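Local coordinates for protein tapirin (Caldicellulosiruptor kristjanssonii, PDB 6N2B) that probably binds cellulose, serving in adhesion of an extremely thermophilic bacterium through a beta-helical, calcium-binding C-terminal domain, at residues 255-259 against 260-264; 287-291 against 292-296; 536-539 against 540-544. All blocks are in the same frame, centred on the assembly; numbering follows the deposited sequence.

Contact 1: 255-259 against 260-264; sequences VIVNG and GGNSI
Asn258 O is gripped from two sources: the carboxamide nitrogen ND2 of Asn262, at 3.1 Å, and a water that donates to it at 2.6 Å. The same water gives its other hydrogen to Asn262 OD1 (2.8 Å), so one amide group reaches back to one carbonyl both directly and through solvent. The direct bond arrives from above the carbonyl plane of Asn258, about 50° out of it, with an N-H...O angle of 152°. Asn262 has further partners that fix the rotation of its amide: OD1 accepts from Phe240 N, and ND2 also bonds Asn287 OD1. Val257 packs against the same amide. Its CG1, anti to the backbone N (chi1 174°), comes within 3.5 Å of Asn262 ND2, the two side chains running antiparallel past one another. The second branch, CG2, meets Ile264 CD1 at 4.3 Å, a looser apolar touch farther along the emerging strand. The reversal between them runs through Gly259, Gly260 and Gly261, the first and last of which take positive phi values that residues with a side chain adopt less readily. The turn joins strand 254-257 to strand 263-266, two faces of the beta-helix; Val257 and Ile264 both pack on Phe278 of strand 275-278, while Val257 also touches Thr236 of strand 234-236 and Ile264 touches Phe240 of strand 240-250.

Contact 2: 287-291 against 292-296; sequences NTLNA and NKIYT
The ends of the Leu289 and Ile294 side chains meet across a corner of the chain, and the side-chain contact there is apolar throughout. Leu289 CD2 lies 3.7 Å from Ile294 CD1. Ala291, between them along the chain, turns its single methyl to the same isoleucine: its CB lies 3.7 Å from Ile294 CG1 and 3.8 Å from Ile294 CD1, so the extended ethyl arm is touched along its length as well as at its end. That arm leaves beside the backbone N of Ile294 (chi1 -59°) and is then fully stretched, which carries CD1 across the corner to the leucine.

The backbone contribution is the bend itself. Strands 287-291 and 293-296 run at 104° to each other, with axes 7.8 Å apart at closest approach, and the chain turns at Asn292. The strands belong to different faces of the coil, and each pairs with parallel neighbours in adjoining coils.

Among polar groups, Asn292 sits at the bend. Its side chain starts away from strand 287-291, though CB still touches Ala291 C at 3.7 Å, and its ND2 makes weak hydrogen bonds to Lys267 O and Glu268 OE1 of the preceding corner.

Leu289, Ala291 and Ile294 are all buried, in company with Ile264, Ile266, Tyr309 and Ala311 from the coils before and after. The chemistry implies a corner held by apolar packing, with no polar bond between its two arms; the Asn292 amide is used instead on the preceding coil.

Contact 3: 536-539 against 540-544; sequences STIE and SSITS
Residues 536-544 form regular alpha-helix, in which four successive i to i+4 backbone bonds join the segments: Ser540 N to Ser536 O (2.7 Å), Ser541 N to Thr537 O (3.0 Å), Ile542 N to Ile538 O (3.0 Å) and Thr543 N to Glu539 O (2.6 Å). The last carbonyl has a second donor, the hydroxyl of Thr543, whose OG1 lies 2.9 Å from Glu539 O. This hydroxyl stands above the carbonyl plane of Glu539, 51° out of it. The threonine torsion explains the second bond, since OG1 sits beside its own backbone N (chi1 -60°) and is thereby brought back over the preceding turn. An alanine here would remove both OG1 and the methyl CG2, and would probably leave Glu539 O without its side-chain donor and thin the packing against Phe205.

Ile538 and Ile542 lie one turn apart at a slant, with Ile538 CG2 4.0 Å from Ile542 CD1. Both are buried, and they mark the inward side of the helix: Ile538 packs on Glu448 and Val450, Ile542 on Tyr452 and Phe205. Ser541 belongs to this side too, its OG hydrogen-bonded to Tyr452 OH while the residue also touches Val450. Ser536 and Ser540 are exposed. The calcium ion is about 13 Å from the Ser541 side chain, so the helix lies near the metal site without lining it. The arrangement is that of an amphipathic helix packed through Ile538, Ser541 and Ile542 against strand 448-453, with a threonine hydroxyl turned back onto the carbonyl one turn earlier.

From the N terminus the three contacts come in series, and none nests within or crosses another. Contact 1 closes the short turn from strand 254-257 to strand 263-266; contact 2 rounds the corner between strands 287-291 and 293-296 in the next coil. These two touch, since strands 263-266 and 287-291 are parallel neighbours: Asn262 O to Thr288 N and Ile264 O to Asn290 N, each 2.8 Å, are probable backbone hydrogen bonds between the coils. Contact 3 closes no long loop, being successive turns of helix 536-546 near the end of the modelled chain. Its nearest atoms are about 23 Å from contact 1 and about 24 Å from contact 2, and it ties this C-terminal helix to a strand outside their coils.

Contact 1: 255-259 against 260-264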
ATOM      1  N   VAL A 255      -1.861  -4.995  -7.964  1.00 28.21           N
ATOM      2  CA  VAL A 255      -1.894  -3.691  -7.318  1.00 15.79           C
ATOM      3  C   VAL A 255      -1.813  -2.688  -8.443  1.00 18.84           C
ATOM      4  O   VAL A 255      -0.775  -2.571  -9.095  1.00 25.23           O
ATOM      5  CB  VAL A 255      -0.753  -3.471  -6.319  1.00 20.30           C
ATOM      6  CG1 VAL A 255      -0.847  -2.055  -5.738  1.00 19.36           C
ATOM      7  CG2 VAL A 255      -0.810  -4.492  -5.205  1.00 17.06           C
ATOM      8  N   ILE A 256      -2.901  -1.981  -8.693  1.00 29.44           N
ATOM      9  CA  ILE A 256      -2.989  -1.068  -9.823  1.00 24.87           C
ATOM     10  C   ILE A 256      -3.077   0.338  -9.266  1.00 24.01           C
ATOM     11  O   ILE A 256      -4.071   0.700  -8.628  1.00 26.28           O
ATOM     12  CB  ILE A 256      -4.195  -1.377 -10.715  1.00 22.86           C
ATOM     13  CG1 ILE A 256      -4.276  -2.888 -11.024  1.00 31.65           C
ATOM     14  CG2 ILE A 256      -4.153  -0.503 -11.955  1.00 28.21           C
ATOM     15  CD1 ILE A 256      -3.184  -3.441 -11.946  1.00 34.92           C
ATOM     16  N   VAL A 257      -2.050   1.138  -9.515  1.00 27.13           N
ATOM     17  CA  VAL A 257      -2.036   2.543  -9.128  1.00 26.29           C
ATOM     18  C   VAL A 257      -2.329   3.364 -10.381  1.00 26.35           C
ATOM     19  O   VAL A 257      -1.518   3.393 -11.311  1.00 30.11           O
ATOM     20  CB  VAL A 257      -0.697   2.931  -8.491  1.00 22.45           C
ATOM     21  CG1 VAL A 257      -0.637   4.434  -8.237  1.00 26.27           C
ATOM     22  CG2 VAL A 257      -0.479   2.139  -7.202  1.00 15.87           C
ATOM     23  N   ASN A 258      -3.489   4.024 -10.416  1.00 24.06           N
ATOM     24  CA  ASN A 258      -3.933   4.793 -11.572  1.00 27.10           C
ATOM     25  C   ASN A 258      -3.793   6.289 -11.320  1.00 30.12           C
ATOM     26  O   ASN A 258      -3.666   6.740 -10.177  1.00 31.57           O
ATOM     27  CB  ASN A 258      -5.388   4.475 -11.923  1.00 24.87           C
ATOM     28  CG  ASN A 258      -5.557   3.096 -12.542  1.00 33.31           C
ATOM     29  OD1 ASN A 258      -4.688   2.606 -13.266  1.00 35.04           O
ATOM     30  ND2 ASN A 258      -6.687   2.462 -12.258  1.00 31.05           N
ATOM     31  N   GLY A 259      -3.828   7.060 -12.417  1.00 17.13           N
ATOM     32  CA  GLY A 259      -3.778   8.512 -12.352  1.00 20.60           C
ATOM     33  C   GLY A 259      -2.422   9.045 -11.913  1.00 26.14           C
ATOM     34  O   GLY A 259      -1.426   8.322 -11.838  1.00 19.41           O
ATOM     35  N   GLY A 260      -2.407  10.347 -11.608  1.00 26.69           N
ATOM     36  CA  GLY A 260      -1.216  11.033 -11.162  1.00 20.22           C
ATOM     37  C   GLY A 260      -1.284  11.498  -9.713  1.00 24.37           C
ATOM     38  O   GLY A 260      -2.233  11.249  -8.979  1.00 23.57           O
ATOM     39  N   GLY A 261      -0.232  12.205  -9.309  1.00 27.91           N
ATOM     40  CA  GLY A 261      -0.175  12.730  -7.961  1.00 26.57           C
ATOM     41  C   GLY A 261      -0.047  11.687  -6.881  1.00 32.77           C
ATOM     42  O   GLY A 261      -0.266  11.995  -5.703  1.00 27.85           O
ATOM     43  N   ASN A 262       0.293  10.458  -7.246  1.00 27.06           N
ATOM     44  CA  ASN A 262       0.523   9.422  -6.259  1.00 23.20           C
ATOM     45  C   ASN A 262       1.940   9.491  -5.734  1.00 22.58           C
ATOM     46  O   ASN A 262       2.890   9.707  -6.491  1.00 23.66           O
ATOM     47  CB  ASN A 262       0.262   8.056  -6.863  1.00 22.06           C
ATOM     48  CG  ASN A 262      -1.050   7.999  -7.530  1.00 25.13           C
ATOM     49  OD1 ASN A 262      -2.094   8.146  -6.884  1.00 26.18           O
ATOM     50  ND2 ASN A 262      -1.030   7.825  -8.842  1.00 29.20           N
ATOM     51  N   SER A 263       2.076   9.294  -4.434  1.00 17.58           N
ATOM     52  CA  SER A 263       3.371   9.354  -3.779  1.00 17.32           C
ATOM     53  C   SER A 263       3.350   8.266  -2.712  1.00 21.25           C
ATOM     54  O   SER A 263       2.538   8.329  -1.783  1.00 19.86           O
ATOM     55  CB  SER A 263       3.605  10.760  -3.213  1.00 18.53           C
ATOM     56  OG  SER A 263       4.570  10.798  -2.174  1.00 38.07           O
ATOM     57  N   ILE A 264       4.192   7.241  -2.858  1.00 15.47           N
ATOM     58  CA  ILE A 264       4.189   6.099  -1.942  1.00 19.61           C
ATOM     59  C   ILE A 264       5.557   5.963  -1.272  1.00 20.14           C
ATOM     60  O   ILE A 264       6.587   5.893  -1.952  1.00 18.57           O
ATOM     61  CB  ILE A 264       3.795   4.802  -2.668  1.00 11.74           C
ATOM     62  CG1 ILE A 264       2.319   4.848  -3.037  1.00 14.45           C
ATOM     63  CG2 ILE A 264       4.014   3.614  -1.798  1.00 12.18           C
ATOM     64  CD1 ILE A 264       1.961   3.877  -4.147  1.00 14.87           C
TER
HETATM   65  O   HOH W   1      -3.834   6.142  -7.654  1.00 16.00           O

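Contact 2: 287-291 against 292-296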
ATOM      1  N   ASN A 287       3.957  10.698 -10.390  1.00 23.80           N
ATOM      2  CA  ASN A 287       4.036   9.788  -9.261  1.00 20.62           C
ATOM      3  C   ASN A 287       5.419   9.853  -8.631  1.00 24.35           C
ATOM      4  O   ASN A 287       6.396  10.252  -9.269  1.00 22.96           O
ATOM      5  CB  ASN A 287       3.766   8.338  -9.683  1.00 22.09           C
ATOM      6  CG  ASN A 287       2.430   8.152 -10.384  1.00 21.66           C
ATOM      7  OD1 ASN A 287       1.428   8.808 -10.064  1.00 18.55           O
ATOM      8  ND2 ASN A 287       2.408   7.240 -11.343  1.00 20.62           N
ATOM      9  N   THR A 288       5.497   9.458  -7.360  1.00 20.39           N
ATOM     10  CA  THR A 288       6.775   9.122  -6.749  1.00 22.38           C
ATOM     11  C   THR A 288       6.604   7.847  -5.937  1.00 20.33           C
ATOM     12  O   THR A 288       5.558   7.635  -5.322  1.00 25.63           O
ATOM     13  CB  THR A 288       7.337  10.250  -5.849  1.00 19.93           C
ATOM     14  OG1 THR A 288       6.404  10.576  -4.822  1.00 26.71           O
ATOM     15  CG2 THR A 288       7.618  11.497  -6.650  1.00 21.31           C
ATOM     16  N   LEU A 289       7.632   7.005  -5.945  1.00 19.22           N
ATOM     17  CA  LEU A 289       7.729   5.849  -5.065  1.00 17.78           C
ATOM     18  C   LEU A 289       9.107   5.841  -4.421  1.00 16.10           C
ATOM     19  O   LEU A 289      10.114   5.910  -5.126  1.00 21.41           O
ATOM     20  CB  LEU A 289       7.500   4.543  -5.840  1.00 22.04           C
ATOM     21  CG  LEU A 289       7.946   3.271  -5.111  1.00 19.52           C
ATOM     22  CD1 LEU A 289       7.011   2.935  -3.960  1.00 12.32           C
ATOM     23  CD2 LEU A 289       8.039   2.114  -6.081  1.00 15.11           C
ATOM     24  N   ASN A 290       9.158   5.794  -3.092  1.00 17.34           N
ATOM     25  CA  ASN A 290      10.398   5.595  -2.339  1.00 19.76           C
ATOM     26  C   ASN A 290      10.176   4.385  -1.454  1.00 24.19           C
ATOM     27  O   ASN A 290       9.415   4.454  -0.481  1.00 20.17           O
ATOM     28  CB  ASN A 290      10.773   6.792  -1.470  1.00 21.38           C
ATOM     29  CG  ASN A 290      11.099   8.016  -2.269  1.00 30.60           C
ATOM     30  OD1 ASN A 290      10.205   8.688  -2.799  1.00 26.47           O
ATOM     31  ND2 ASN A 290      12.392   8.333  -2.355  1.00 42.06           N
ATOM     32  N   ALA A 291      10.820   3.282  -1.786  1.00 18.65           N
ATOM     33  CA  ALA A 291      10.580   2.052  -1.062  1.00 20.94           C
ATOM     34  C   ALA A 291      11.906   1.438  -0.671  1.00 27.21           C
ATOM     35  O   ALA A 291      12.900   1.543  -1.392  1.00 28.54           O
ATOM     36  CB  ALA A 291       9.754   1.057  -1.878  1.00 18.10           C
ATOM     37  N   ASN A 292      11.910   0.818   0.501  1.00 25.86           N
ATOM     38  CA  ASN A 292      13.108   0.148   0.980  1.00 23.24           C
ATOM     39  C   ASN A 292      13.313  -1.160   0.222  1.00 24.17           C
ATOM     40  O   ASN A 292      14.236  -1.285  -0.586  1.00 27.29           O
ATOM     41  CB  ASN A 292      12.994  -0.072   2.488  1.00 25.69           C
ATOM     42  CG  ASN A 292      14.243  -0.662   3.081  1.00 28.58           C
ATOM     43  OD1 ASN A 292      15.306  -0.629   2.461  1.00 33.78           O
ATOM     44  ND2 ASN A 292      14.127  -1.219   4.279  1.00 33.72           N
ATOM     45  N   LYS A 293      12.446  -2.142   0.453  1.00 27.25           N
ATOM     46  CA  LYS A 293      12.503  -3.424  -0.239  1.00 27.86           C
ATOM     47  C   LYS A 293      11.188  -3.656  -0.977  1.00 22.20           C
ATOM     48  O   LYS A 293      10.110  -3.431  -0.422  1.00 20.44           O
ATOM     49  CB  LYS A 293      12.790  -4.561   0.745  1.00 24.08           C
ATOM     50  CG  LYS A 293      13.761  -4.183   1.854  1.00 26.51           C
ATOM     51  CD  LYS A 293      14.066  -5.352   2.774  1.00 27.58           C
ATOM     52  CE  LYS A 293      14.856  -4.902   4.004  1.00 34.13           C
ATOM     53  NZ  LYS A 293      15.552  -6.041   4.676  1.00 39.92           N
ATOM     54  N   ILE A 294      11.287  -4.067  -2.234  1.00 15.08           N
ATOM     55  CA  ILE A 294      10.138  -4.402  -3.061  1.00 20.17           C
ATOM     56  C   ILE A 294      10.289  -5.838  -3.529  1.00 24.61           C
ATOM     57  O   ILE A 294      11.380  -6.247  -3.951  1.00 26.96           O
ATOM     58  CB  ILE A 294      10.021  -3.473  -4.286  1.00 22.05           C
ATOM     59  CG1 ILE A 294       9.883  -2.014  -3.860  1.00 18.98           C
ATOM     60  CG2 ILE A 294       8.871  -3.928  -5.194  1.00 17.13           C
ATOM     61  CD1 ILE A 294       9.726  -1.065  -5.034  1.00 13.89           C
ATOM     62  N   TYR A 295       9.201  -6.601  -3.470  1.00 23.49           N
ATOM     63  CA  TYR A 295       9.149  -7.904  -4.121  1.00 26.19           C
ATOM     64  C   TYR A 295       7.896  -7.975  -4.977  1.00 22.96           C
ATOM     65  O   TYR A 295       6.817  -7.565  -4.540  1.00 28.59           O
ATOM     66  CB  TYR A 295       9.160  -9.073  -3.107  1.00 19.10           C
ATOM     67  CG  TYR A 295       8.738 -10.409  -3.711  1.00 34.96           C
ATOM     68  CD1 TYR A 295       9.662 -11.230  -4.361  1.00 37.03           C
ATOM     69  CD2 TYR A 295       7.414 -10.844  -3.648  1.00 32.31           C
ATOM     70  CE1 TYR A 295       9.282 -12.449  -4.932  1.00 29.40           C
ATOM     71  CE2 TYR A 295       7.031 -12.053  -4.215  1.00 33.56           C
ATOM     72  CZ  TYR A 295       7.971 -12.850  -4.854  1.00 37.10           C
ATOM     73  OH  TYR A 295       7.592 -14.047  -5.419  1.00 37.28           O
ATOM     74  N   THR A 296       8.038  -8.481  -6.198  1.00 26.28           N
ATOM     75  CA  THR A 296       6.888  -8.892  -6.997  1.00 31.23           C
ATOM     76  C   THR A 296       7.048 -10.339  -7.445  1.00 31.02           C
ATOM     77  O   THR A 296       8.163 -10.856  -7.577  1.00 25.67           O
ATOM     78  CB  THR A 296       6.671  -8.028  -8.245  1.00 25.23           C
ATOM     79  OG1 THR A 296       7.436  -8.565  -9.331  1.00 33.78           O
ATOM     80  CG2 THR A 296       7.076  -6.598  -8.000  1.00 23.78           C
TER

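Contact 3: 536-539 against 540-544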
ATOM      1  N   SER A 536      -5.875  -1.088  24.621  1.00 15.13           N
ATOM      2  CA  SER A 536      -6.132  -2.509  24.837  1.00 27.79           C
ATOM      3  C   SER A 536      -7.629  -2.826  24.855  1.00 24.31           C
ATOM      4  O   SER A 536      -8.048  -3.877  24.355  1.00 22.25           O
ATOM      5  CB  SER A 536      -5.438  -2.970  26.117  1.00 19.48           C
ATOM      6  OG  SER A 536      -5.515  -1.976  27.104  1.00 24.97           O
ATOM      7  N   THR A 537      -8.445  -1.935  25.427  1.00 18.45           N
ATOM      8  CA  THR A 537      -9.893  -2.093  25.363  1.00 16.14           C
ATOM      9  C   THR A 537     -10.345  -2.278  23.930  1.00 20.93           C
ATOM     10  O   THR A 537     -11.174  -3.148  23.638  1.00 27.11           O
ATOM     11  CB  THR A 537     -10.584  -0.872  25.972  1.00 15.96           C
ATOM     12  OG1 THR A 537     -10.094  -0.651  27.294  1.00 20.25           O
ATOM     13  CG2 THR A 537     -12.067  -1.054  26.023  1.00 11.23           C
ATOM     14  N   ILE A 538      -9.801  -1.473  23.017  1.00 18.55           N
ATOM     15  CA  ILE A 538     -10.198  -1.573  21.623  1.00 18.20           C
ATOM     16  C   ILE A 538      -9.622  -2.837  20.993  1.00 19.57           C
ATOM     17  O   ILE A 538     -10.316  -3.531  20.242  1.00 23.94           O
ATOM     18  CB  ILE A 538      -9.794  -0.294  20.870  1.00 16.04           C
ATOM     19  CG1 ILE A 538     -10.524   0.908  21.471  1.00 16.88           C
ATOM     20  CG2 ILE A 538     -10.115  -0.392  19.398  1.00 12.49           C
ATOM     21  CD1 ILE A 538     -12.024   0.821  21.356  1.00 18.85           C
ATOM     22  N   GLU A 539      -8.367  -3.177  21.304  1.00 20.61           N
ATOM     23  CA  GLU A 539      -7.803  -4.421  20.779  1.00 22.87           C
ATOM     24  C   GLU A 539      -8.587  -5.627  21.273  1.00 28.27           C
ATOM     25  O   GLU A 539      -8.908  -6.538  20.499  1.00 23.78           O
ATOM     26  CB  GLU A 539      -6.340  -4.571  21.178  1.00 21.33           C
ATOM     27  CG  GLU A 539      -5.363  -3.707  20.441  1.00 31.72           C
ATOM     28  CD  GLU A 539      -3.898  -4.091  20.733  1.00 49.06           C
ATOM     29  OE1 GLU A 539      -3.674  -5.167  21.359  1.00 35.99           O
ATOM     30  OE2 GLU A 539      -2.983  -3.315  20.333  1.00 36.68           O
ATOM     31  N   SER A 540      -8.885  -5.656  22.576  1.00 29.94           N
ATOM     32  CA  SER A 540      -9.666  -6.752  23.139  1.00 27.85           C
ATOM     33  C   SER A 540     -11.010  -6.880  22.436  1.00 26.31           C
ATOM     34  O   SER A 540     -11.461  -7.991  22.142  1.00 30.31           O
ATOM     35  CB  SER A 540      -9.851  -6.545  24.645  1.00 27.21           C
ATOM     36  OG  SER A 540     -10.580  -7.618  25.228  1.00 49.17           O
ATOM     37  N   SER A 541     -11.654  -5.753  22.134  1.00 21.89           N
ATOM     38  CA  SER A 541     -12.919  -5.813  21.414  1.00 25.60           C
ATOM     39  C   SER A 541     -12.742  -6.412  20.017  1.00 23.68           C
ATOM     40  O   SER A 541     -13.540  -7.253  19.588  1.00 17.95           O
ATOM     41  CB  SER A 541     -13.530  -4.420  21.329  1.00 19.02           C
ATOM     42  OG  SER A 541     -14.678  -4.473  20.505  1.00 28.15           O
ATOM     43  N   ILE A 542     -11.703  -5.984  19.294  1.00 21.74           N
ATOM     44  CA  ILE A 542     -11.472  -6.486  17.940  1.00 24.61           C
ATOM     45  C   ILE A 542     -11.017  -7.942  17.981  1.00 23.16           C
ATOM     46  O   ILE A 542     -11.464  -8.768  17.174  1.00 20.81           O
ATOM     47  CB  ILE A 542     -10.445  -5.596  17.205  1.00 26.62           C
ATOM     48  CG1 ILE A 542     -10.999  -4.179  17.018  1.00 25.29           C
ATOM     49  CG2 ILE A 542      -9.997  -6.235  15.860  1.00 19.87           C
ATOM     50  CD1 ILE A 542      -9.971  -3.173  16.572  1.00 15.40           C
ATOM     51  N   THR A 543     -10.095  -8.270  18.892  1.00 17.58           N
ATOM     52  CA  THR A 543      -9.639  -9.649  19.006  1.00 21.34           C
ATOM     53  C   THR A 543     -10.813 -10.570  19.290  1.00 23.95           C
ATOM     54  O   THR A 543     -10.957 -11.628  18.664  1.00 24.02           O
ATOM     55  CB  THR A 543      -8.573  -9.776  20.104  1.00 25.73           C
ATOM     56  OG1 THR A 543      -7.440  -8.957  19.794  1.00 19.34           O
ATOM     57  CG2 THR A 543      -8.104 -11.203  20.220  1.00 20.87           C
ATOM     58  N   SER A 544     -11.691 -10.157  20.204  1.00 25.31           N
ATOM     59  CA  SER A 544     -12.877 -10.946  20.504  1.00 22.50           C
ATOM     60  C   SER A 544     -13.791 -11.051  19.285  1.00 21.82           C
ATOM     61  O   SER A 544     -14.218 -12.145  18.914  1.00 17.52           O
ATOM     62  CB  SER A 544     -13.595 -10.331  21.697  1.00 16.43           C
ATOM     63  OG  SER A 544     -14.949 -10.722  21.725  1.00 49.85           O
TER